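PDB 2UWJ: type III export protein PSCG, which acts with PscE as a type III secretion chaperone, preventing the needle protein PscF from polymerising too early in the cytoplasm, and is required for needle assembly. Local coordinates for residues E8-A13 against E30-L35; I44-L49 against E71-L76; A85-R90 against A107-Q112. All blocks are in the same frame, centred on the assembly; numbering follows the deposited sequence.

Contact 1 of 3, residues E8-A13 against E30-L35; sequences ELAELA and EWLERL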
loop_
_atom_site.group_PDB
_atom_site.type_symbol
_atom_site.label_atom_id
_atom_site.label_comp_id
_atom_site.label_asym_id
_atom_site.label_seq_id
_atom_site.Cartn_x
_atom_site.Cartn_y
_atom_site.Cartn_z
ATOM N N GLU C 8 9.092 7.439 -4.699
ATOM C CA GLU C 8 8.105 7.698 -5.735
ATOM C C GLU C 8 8.596 7.295 -7.131
ATOM O O GLU C 8 7.811 6.819 -7.963
ATOM C CB GLU C 8 7.692 9.174 -5.701
ATOM C CG GLU C 8 6.917 9.433 -4.404
ATOM C CD GLU C 8 6.573 10.877 -4.232
ATOM O OE1 GLU C 8 5.393 11.236 -4.461
ATOM O OE2 GLU C 8 7.497 11.643 -3.890
ATOM N N LEU C 9 9.883 7.496 -7.396
ATOM C CA LEU C 9 10.445 7.117 -8.698
ATOM C C LEU C 9 10.408 5.595 -8.791
ATOM O O LEU C 9 10.098 5.053 -9.850
ATOM C CB LEU C 9 11.887 7.579 -8.855
ATOM C CG LEU C 9 11.971 9.046 -9.294
ATOM C CD1 LEU C 9 13.405 9.535 -9.054
ATOM C CD2 LEU C 9 11.570 9.159 -10.788
ATOM N N ALA C 10 10.723 4.906 -7.692
ATOM C CA ALA C 10 10.657 3.425 -7.743
ATOM C C ALA C 10 9.214 2.966 -8.039
ATOM O O ALA C 10 9.001 1.969 -8.752
ATOM C CB ALA C 10 11.139 2.800 -6.408
ATOM N N GLU C 11 8.231 3.651 -7.456
ATOM C CA GLU C 11 6.817 3.295 -7.706
ATOM C C GLU C 11 6.394 3.621 -9.112
ATOM O O GLU C 11 5.609 2.859 -9.760
ATOM C CB GLU C 11 5.869 4.029 -6.746
ATOM C CG GLU C 11 6.031 3.664 -5.289
ATOM C CD GLU C 11 5.006 4.425 -4.422
ATOM O OE1 GLU C 11 5.380 5.441 -3.800
ATOM O OE2 GLU C 11 3.820 4.026 -4.399
ATOM N N LEU C 12 6.866 4.768 -9.621
ATOM C CA LEU C 12 6.565 5.110 -11.005
ATOM C C LEU C 12 7.158 4.013 -11.912
ATOM O O LEU C 12 6.513 3.565 -12.840
ATOM C CB LEU C 12 7.201 6.458 -11.395
ATOM C CG LEU C 12 6.392 7.693 -10.934
ATOM C CD1 LEU C 12 7.320 8.976 -10.982
ATOM C CD2 LEU C 12 5.131 7.816 -11.822
ATOM N N ALA C 13 8.394 3.592 -11.643
ATOM C CA ALA C 13 9.026 2.580 -12.491
ATOM C C ALA C 13 8.227 1.247 -12.476
ATOM O O ALA C 13 8.035 0.602 -13.522
ATOM C CB ALA C 13 10.475 2.324 -12.024
ATOM N N GLU C 30 18.414 1.248 -12.893
ATOM C CA GLU C 30 19.892 1.444 -12.886
ATOM C C GLU C 30 20.274 2.492 -11.842
ATOM O O GLU C 30 21.195 2.298 -11.018
ATOM C CB GLU C 30 20.382 1.891 -14.271
ATOM C CG GLU C 30 20.480 0.724 -15.132
ATOM C CD GLU C 30 20.898 1.066 -16.563
ATOM O OE1 GLU C 30 21.496 2.152 -16.747
ATOM O OE2 GLU C 30 20.632 0.220 -17.462
ATOM N N TRP C 31 19.531 3.581 -11.838
ATOM C CA TRP C 31 19.758 4.636 -10.824
ATOM C C TRP C 31 19.513 4.100 -9.395
ATOM O O TRP C 31 20.296 4.383 -8.499
ATOM C CB TRP C 31 18.848 5.804 -11.165
ATOM C CG TRP C 31 18.790 6.869 -10.148
ATOM C CD1 TRP C 31 19.764 7.797 -9.841
ATOM C CD2 TRP C 31 17.663 7.191 -9.352
ATOM N NE1 TRP C 31 19.285 8.680 -8.898
ATOM C CE2 TRP C 31 17.996 8.328 -8.586
ATOM C CE3 TRP C 31 16.387 6.624 -9.212
ATOM C CZ2 TRP C 31 17.113 8.908 -7.697
ATOM C CZ3 TRP C 31 15.491 7.201 -8.318
ATOM C CH2 TRP C 31 15.864 8.338 -7.570
ATOM N N LEU C 32 18.444 3.314 -9.160
ATOM C CA LEU C 32 18.189 2.735 -7.835
ATOM C C LEU C 32 19.368 1.840 -7.408
ATOM O O LEU C 32 19.715 1.770 -6.226
ATOM C CB LEU C 32 16.894 1.897 -7.814
ATOM C CG LEU C 32 15.619 2.744 -7.861
ATOM C CD1 LEU C 32 14.450 1.794 -8.186
ATOM C CD2 LEU C 32 15.404 3.470 -6.482
ATOM N N GLU C 33 19.961 1.133 -8.359
ATOM C CA GLU C 33 21.107 0.308 -8.007
ATOM C C GLU C 33 22.288 1.217 -7.587
ATOM O O GLU C 33 22.997 0.919 -6.631
ATOM C CB GLU C 33 21.471 -0.609 -9.172
ATOM C CG GLU C 33 20.588 -1.852 -9.205
ATOM C CD GLU C 33 20.771 -2.696 -10.451
ATOM O OE1 GLU C 33 21.606 -2.334 -11.307
ATOM O OE2 GLU C 33 20.076 -3.734 -10.582
ATOM N N ARG C 34 22.484 2.335 -8.273
ATOM C CA ARG C 34 23.553 3.247 -7.833
ATOM C C ARG C 34 23.298 3.711 -6.402
ATOM O O ARG C 34 24.245 3.960 -5.645
ATOM C CB ARG C 34 23.603 4.465 -8.721
ATOM C CG ARG C 34 24.047 4.091 -10.060
ATOM C CD ARG C 34 24.996 5.124 -10.584
ATOM N NE ARG C 34 26.145 5.358 -9.706
ATOM C CZ ARG C 34 27.327 5.726 -10.175
ATOM N NH1 ARG C 34 27.492 5.874 -11.482
ATOM N NH2 ARG C 34 28.332 5.941 -9.344
ATOM N N LEU C 35 22.027 3.805 -6.021
ATOM C CA LEU C 35 21.667 4.252 -4.687
ATOM C C LEU C 35 21.607 3.123 -3.663
ATOM O O LEU C 35 21.283 3.356 -2.502
ATOM C CB LEU C 35 20.308 4.973 -4.714
ATOM C CG LEU C 35 20.097 6.164 -5.650
ATOM C CD1 LEU C 35 18.752 6.776 -5.351
ATOM C CD2 LEU C 35 21.161 7.192 -5.450
#

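Contact 2 of 3, residues I44-L49 against E71-L76; sequences IRISSL and EPWFAL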
loop_
_atom_site.group_PDB
_atom_site.type_symbol
_atom_site.label_atom_id
_atom_site.label_comp_id
_atom_site.label_asym_id
_atom_site.label_seq_id
_atom_site.Cartn_x
_atom_site.Cartn_y
_atom_site.Cartn_z
ATOM N N ILE C 44 11.859 -4.264 -10.341
ATOM C CA ILE C 44 11.495 -3.498 -11.547
ATOM C C ILE C 44 12.038 -4.132 -12.824
ATOM O O ILE C 44 11.317 -4.272 -13.821
ATOM C CB ILE C 44 12.003 -2.007 -11.425
ATOM C CG1 ILE C 44 11.174 -1.260 -10.331
ATOM C CG2 ILE C 44 11.876 -1.289 -12.780
ATOM C CD1 ILE C 44 12.005 -0.021 -9.641
ATOM N N ARG C 45 13.297 -4.533 -12.781
ATOM C CA ARG C 45 13.953 -5.180 -13.917
ATOM C C ARG C 45 13.164 -6.429 -14.304
ATOM O O ARG C 45 12.866 -6.646 -15.470
ATOM C CB ARG C 45 15.374 -5.611 -13.503
ATOM C CG ARG C 45 16.447 -4.465 -13.537
ATOM C CD ARG C 45 17.810 -5.035 -13.239
ATOM N NE ARG C 45 18.839 -3.994 -13.116
ATOM C CZ ARG C 45 19.374 -3.356 -14.156
ATOM N NH1 ARG C 45 18.959 -3.660 -15.379
ATOM N NH2 ARG C 45 20.349 -2.450 -13.988
ATOM N N ILE C 46 12.866 -7.259 -13.304
ATOM C CA ILE C 46 12.137 -8.517 -13.564
ATOM C C ILE C 46 10.690 -8.298 -14.111
ATOM O O ILE C 46 10.255 -8.926 -15.094
ATOM C CB ILE C 46 12.105 -9.359 -12.308
ATOM C CG1 ILE C 46 13.524 -9.902 -12.068
ATOM C CG2 ILE C 46 11.066 -10.525 -12.481
ATOM C CD1 ILE C 46 13.759 -10.507 -10.671
ATOM N N SER C 47 9.972 -7.365 -13.496
ATOM C CA SER C 47 8.631 -7.063 -13.931
ATOM C C SER C 47 8.657 -6.541 -15.378
ATOM O O SER C 47 7.826 -6.945 -16.226
ATOM C CB SER C 47 7.980 -6.018 -13.011
ATOM O OG SER C 47 6.708 -5.641 -13.517
ATOM N N SER C 48 9.600 -5.651 -15.671
ATOM C CA SER C 48 9.689 -5.071 -17.006
ATOM C C SER C 48 9.988 -6.169 -18.037
ATOM O O SER C 48 9.349 -6.226 -19.080
ATOM C CB SER C 48 10.814 -4.041 -17.091
ATOM O OG SER C 48 10.935 -3.634 -18.439
ATOM N N LEU C 49 10.955 -7.038 -17.723
ATOM C CA LEU C 49 11.295 -8.119 -18.653
ATOM C C LEU C 49 10.124 -9.109 -18.803
ATOM O O LEU C 49 9.729 -9.456 -19.923
ATOM C CB LEU C 49 12.557 -8.833 -18.189
ATOM C CG LEU C 49 13.846 -8.013 -18.361
ATOM C CD1 LEU C 49 14.942 -8.749 -17.564
ATOM C CD2 LEU C 49 14.266 -7.884 -19.898
ATOM N N GLU C 71 10.419 -14.471 -5.844
ATOM C CA GLU C 71 10.152 -15.844 -6.358
ATOM C C GLU C 71 8.867 -16.004 -7.216
ATOM O O GLU C 71 8.889 -16.741 -8.180
ATOM C CB GLU C 71 10.168 -16.877 -5.229
ATOM C CG GLU C 71 11.567 -17.111 -4.628
ATOM C CD GLU C 71 12.437 -17.919 -5.607
ATOM O OE1 GLU C 71 11.927 -18.945 -6.113
ATOM O OE2 GLU C 71 13.577 -17.515 -5.888
ATOM N N PRO C 72 7.742 -15.355 -6.833
ATOM C CA PRO C 72 6.545 -15.512 -7.669
ATOM C C PRO C 72 6.785 -15.147 -9.147
ATOM O O PRO C 72 6.174 -15.748 -10.022
ATOM C CB PRO C 72 5.519 -14.563 -7.017
ATOM C CG PRO C 72 5.918 -14.658 -5.487
ATOM C CD PRO C 72 7.441 -14.620 -5.571
ATOM N N TRP C 73 7.614 -14.122 -9.404
ATOM C CA TRP C 73 7.898 -13.712 -10.762
ATOM C C TRP C 73 8.575 -14.837 -11.523
ATOM O O TRP C 73 8.258 -15.038 -12.711
ATOM C CB TRP C 73 8.803 -12.468 -10.818
ATOM C CG TRP C 73 8.160 -11.325 -10.142
ATOM C CD1 TRP C 73 8.226 -10.995 -8.801
ATOM C CD2 TRP C 73 7.308 -10.358 -10.755
ATOM N NE1 TRP C 73 7.456 -9.859 -8.553
ATOM C CE2 TRP C 73 6.891 -9.453 -9.744
ATOM C CE3 TRP C 73 6.853 -10.164 -12.075
ATOM C CZ2 TRP C 73 6.041 -8.364 -10.025
ATOM C CZ3 TRP C 73 6.001 -9.070 -12.341
ATOM C CH2 TRP C 73 5.616 -8.200 -11.338
ATOM N N PHE C 74 9.487 -15.568 -10.890
ATOM C CA PHE C 74 10.148 -16.687 -11.593
ATOM C C PHE C 74 9.125 -17.824 -11.875
ATOM O O PHE C 74 9.162 -18.404 -12.969
ATOM C CB PHE C 74 11.371 -17.197 -10.805
ATOM C CG PHE C 74 12.346 -16.086 -10.452
ATOM C CD1 PHE C 74 12.671 -15.114 -11.394
ATOM C CD2 PHE C 74 12.918 -16.008 -9.165
ATOM C CE1 PHE C 74 13.572 -14.051 -11.065
ATOM C CE2 PHE C 74 13.807 -14.966 -8.832
ATOM C CZ PHE C 74 14.131 -13.995 -9.770
ATOM N N ALA C 75 8.235 -18.128 -10.917
ATOM C CA ALA C 75 7.164 -19.127 -11.170
ATOM C C ALA C 75 6.333 -18.649 -12.419
ATOM O O ALA C 75 6.009 -19.436 -13.324
ATOM C CB ALA C 75 6.213 -19.208 -9.974
ATOM N N LEU C 76 5.996 -17.365 -12.463
ATOM C CA LEU C 76 5.154 -16.867 -13.585
ATOM C C LEU C 76 5.911 -17.055 -14.905
ATOM O O LEU C 76 5.294 -17.415 -15.939
ATOM C CB LEU C 76 4.779 -15.381 -13.410
ATOM C CG LEU C 76 3.697 -15.131 -12.304
ATOM C CD1 LEU C 76 3.606 -13.640 -11.983
ATOM C CD2 LEU C 76 2.360 -15.665 -12.741
#

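Contact 3 of 3, residues A85-R90 against A107-Q112; sequences AALDRR and AGMRAQ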
loop_
_atom_site.group_PDB
_atom_site.type_symbol
_atom_site.label_atom_id
_atom_site.label_comp_id
_atom_site.label_asym_id
_atom_site.label_seq_id
_atom_site.Cartn_x
_atom_site.Cartn_y
_atom_site.Cartn_z
ATOM N N ALA C 85 7.273 -28.806 -14.848
ATOM C CA ALA C 85 7.888 -29.449 -13.683
ATOM C C ALA C 85 8.720 -28.458 -12.849
ATOM O O ALA C 85 8.758 -28.558 -11.634
ATOM C CB ALA C 85 8.761 -30.621 -14.133
ATOM N N ALA C 86 9.419 -27.534 -13.504
ATOM C CA ALA C 86 10.210 -26.551 -12.774
ATOM C C ALA C 86 9.204 -25.686 -11.975
ATOM O O ALA C 86 9.441 -25.405 -10.788
ATOM C CB ALA C 86 11.035 -25.669 -13.742
ATOM N N LEU C 87 8.103 -25.273 -12.621
ATOM C CA LEU C 87 7.075 -24.472 -11.966
ATOM C C LEU C 87 6.563 -25.189 -10.708
ATOM O O LEU C 87 6.454 -24.603 -9.609
ATOM C CB LEU C 87 5.864 -24.218 -12.897
ATOM C CG LEU C 87 4.638 -23.515 -12.222
ATOM C CD1 LEU C 87 5.065 -22.109 -11.619
ATOM C CD2 LEU C 87 3.487 -23.290 -13.266
ATOM N N ASP C 88 6.241 -26.470 -10.866
ATOM C CA ASP C 88 5.707 -27.232 -9.754
ATOM C C ASP C 88 6.694 -27.328 -8.612
ATOM O O ASP C 88 6.288 -27.269 -7.459
ATOM C CB ASP C 88 5.262 -28.650 -10.189
ATOM C CG ASP C 88 4.071 -28.625 -11.153
ATOM O OD1 ASP C 88 3.307 -27.617 -11.164
ATOM O OD2 ASP C 88 3.891 -29.626 -11.900
ATOM N N ARG C 89 7.977 -27.511 -8.898
ATOM C CA ARG C 89 8.968 -27.579 -7.805
ATOM C C ARG C 89 9.065 -26.204 -7.101
ATOM O O ARG C 89 9.136 -26.121 -5.863
ATOM C CB ARG C 89 10.375 -27.943 -8.313
ATOM C CG ARG C 89 10.527 -29.410 -8.784
ATOM C CD ARG C 89 11.984 -29.745 -9.118
ATOM N NE ARG C 89 12.555 -28.979 -10.232
ATOM C CZ ARG C 89 12.392 -29.270 -11.523
ATOM N NH1 ARG C 89 11.655 -30.324 -11.895
ATOM N NH2 ARG C 89 12.990 -28.516 -12.449
ATOM N N ARG C 90 9.117 -25.127 -7.880
ATOM C CA ARG C 90 9.202 -23.804 -7.258
ATOM C C ARG C 90 7.964 -23.570 -6.364
ATOM O O ARG C 90 8.091 -23.169 -5.188
ATOM C CB ARG C 90 9.336 -22.698 -8.342
ATOM C CG ARG C 90 9.637 -21.297 -7.735
ATOM C CD ARG C 90 9.901 -20.249 -8.832
ATOM N NE ARG C 90 10.929 -20.648 -9.808
ATOM C CZ ARG C 90 12.254 -20.463 -9.693
ATOM N NH1 ARG C 90 12.813 -19.878 -8.625
ATOM N NH2 ARG C 90 13.047 -20.832 -10.694
ATOM N N ALA C 107 0.067 -21.353 -3.204
ATOM C CA ALA C 107 -1.137 -22.177 -3.107
ATOM C C ALA C 107 -2.151 -21.697 -4.145
ATOM O O ALA C 107 -2.780 -22.502 -4.839
ATOM C CB ALA C 107 -1.737 -22.081 -1.694
ATOM N N GLY C 108 -2.326 -20.382 -4.275
ATOM C CA GLY C 108 -3.280 -19.907 -5.266
ATOM C C GLY C 108 -2.885 -20.215 -6.718
ATOM O O GLY C 108 -3.718 -20.627 -7.540
ATOM N N MET C 109 -1.610 -20.060 -7.060
ATOM C CA MET C 109 -1.250 -20.303 -8.454
ATOM C C MET C 109 -1.340 -21.820 -8.755
ATOM O O MET C 109 -1.759 -22.230 -9.827
ATOM C CB MET C 109 0.155 -19.774 -8.773
ATOM C CG MET C 109 0.343 -19.533 -10.305
ATOM S SD MET C 109 2.055 -19.282 -10.637
ATOM C CE MET C 109 2.010 -19.515 -12.502
ATOM N N ARG C 110 -0.947 -22.635 -7.794
ATOM C CA ARG C 110 -1.023 -24.078 -7.979
ATOM C C ARG C 110 -2.480 -24.449 -8.224
ATOM O O ARG C 110 -2.800 -25.223 -9.131
ATOM C CB ARG C 110 -0.503 -24.789 -6.737
ATOM C CG ARG C 110 -0.883 -26.249 -6.674
ATOM C CD ARG C 110 0.084 -26.984 -5.756
ATOM N NE ARG C 110 1.378 -27.152 -6.408
ATOM C CZ ARG C 110 2.464 -27.684 -5.842
ATOM N NH1 ARG C 110 2.424 -28.111 -4.570
ATOM N NH2 ARG C 110 3.593 -27.794 -6.566
ATOM N N ALA C 111 -3.366 -23.883 -7.419
ATOM C CA ALA C 111 -4.784 -24.158 -7.556
ATOM C C ALA C 111 -5.338 -23.692 -8.895
ATOM O O ALA C 111 -6.148 -24.374 -9.517
ATOM C CB ALA C 111 -5.550 -23.513 -6.415
ATOM N N GLN C 112 -4.901 -22.541 -9.375
ATOM C CA GLN C 112 -5.439 -22.072 -10.630
ATOM C C GLN C 112 -4.811 -22.731 -11.851
ATOM O O GLN C 112 -5.460 -22.916 -12.885
ATOM C CB GLN C 112 -5.291 -20.551 -10.721
ATOM C CG GLN C 112 -5.073 -20.054 -12.126
ATOM C CD GLN C 112 -5.379 -18.593 -12.276
ATOM O OE1 GLN C 112 -5.109 -17.780 -11.384
ATOM N NE2 GLN C 112 -5.937 -18.236 -13.420
HETATM O O HOH W 1 1.903 -27.132 -9.079
#

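Contact 1 of 3, residues E8-A13 against E30-L35
W31 turns its indole toward helix 4-17 because its CG lies anti to the backbone N (chi1 171°), while L9, with CG anti to its carbonyl carbon (chi1 -83°), offers a branched end to the six-membered ring of that indole. The two side chains cross at about a right angle. L9 CB comes within 3.7 Å of W31 CZ3; L9 CD1 is modelled near the same end of the ring, but too close for two carbons, so that approach is doubtful. Next to this pair, the CD1 branch of L32 meets A10 CB at 3.9 Å. A10 CA and L32 CA, the nearest CA pair, are 7.6 Å apart. One face of the indole carries L35 CD1, 3.5 Å above the ring plane and displaced toward the rim. A bound nickel ion lies about 3 Å from the W31 side chain. Across helix 4-17, PscE supplies further partners: L27 of PscE packs on L9, and R26 and R11 of PscE form salt bridges with E8 and E11. Helix 38-51 follows on, its I44 touching both A13 and L32.

Contact 2 of 3, residues I44-L49 against E71-L76
Helices 44-49 and 71-76 run nearly parallel, their axes 20° apart in direction and 10.5 Å apart at closest approach, with I46 and W73 forming the nearest CA pair at 7.3 Å. I46 reaches across with both its branches. CG2, which points anti to the backbone N, meets W73 CB at 3.4 Å, where the indole leaves its helix; the longer arm carries CD1 to F74, 3.6 Å from F74 CE1 and the same from CZ, and crosses that side chain at about a right angle. One isoleucine thus touches two aromatic residues. The far end of the indole reaches S47, whose OG lies 3.5 Å from W73 CH2, with S47 CB beside it. This hydroxyl looks elsewhere for its polar partner and hydrogen-bonds S17 OG of helix 4-17. E71 OE2, hydrogen-bonded to N65 ND2, sits at the edge of the F74 ring, in its plane. The W73 and S47 side chains further touch a bound protein of another chain. Helix 38-51 backs onto helix 22-34 through I44, whereas helix 71-80 leans on helix 84-95 through F74 and A75 and on helix 100-113 through P72 and L76.

Contact 3 of 3, residues A85-R90 against A107-Q112
The terminal methyl of M109 meets both methyls of L87: M109 CE is 4.1 Å from L87 CD1 and equally far from L87 CD2. The touch is light, and the two side chains cross at a slant. M109 gets there as an extended chain, its CG anti to the backbone N (chi1 -159°), which carries its methyl across to L87.

Beside this apolar pair lies a polar half that belongs to R110 and D88. R110 bends at its third torsion (chi3 -74°), which swings the guanidinium alongside the turn of helix that carries D88. There R110 NH2 comes within 2.9 Å of D88 O, which lies near the plane of the group at its edge, but the two are not lined up for a hydrogen bond. The hydrogen-bonded link runs through a water in the guanidinium plane. R110 NE donates to this water at 2.7 Å, and the water donates to D88 OD1 at 2.6 Å. The carboxylate and guanidinium do not pair directly, since D88 OD1 and R110 NH2 stay 4.6 Å apart; their opposite charges probably still attract across the water.

Further out, L91 and A92, one turn on from D88 in helix 84-95, touch the R110 side chain. Helix 71-80 borders the apolar side, with A75 against L87 and W79 against M109. The same helix holds R90 through a salt bridge to E78.

Helices 84-95 and 100-113 follow each other in sequence and run in broadly opposed directions at a marked slant, consistent with the paired helices of a TPR-like fold, the clan to which this chaperone family belongs.

In the fold
The centre of contact 2 lies about 3 Å from the centre of the chain, while contacts 1 and 3 sit on opposite sides of it, their own centres about 31 Å apart. Contacts 1 and 3 each join successive helices; contact 2 links helices further apart in sequence. Contacts 1 and 2 are buried and essentially apolar, with aromatic rings doing much of the filling. Contact 3 is only partly buried and adds a water bridge between charged residues. Salt bridges tie the series together: E33 of contact 1 to R45 of contact 2, then E71 of contact 2 to R90 of contact 3. Partner proteins reach all three; PscE reaches contact 1 through salt bridges and packing.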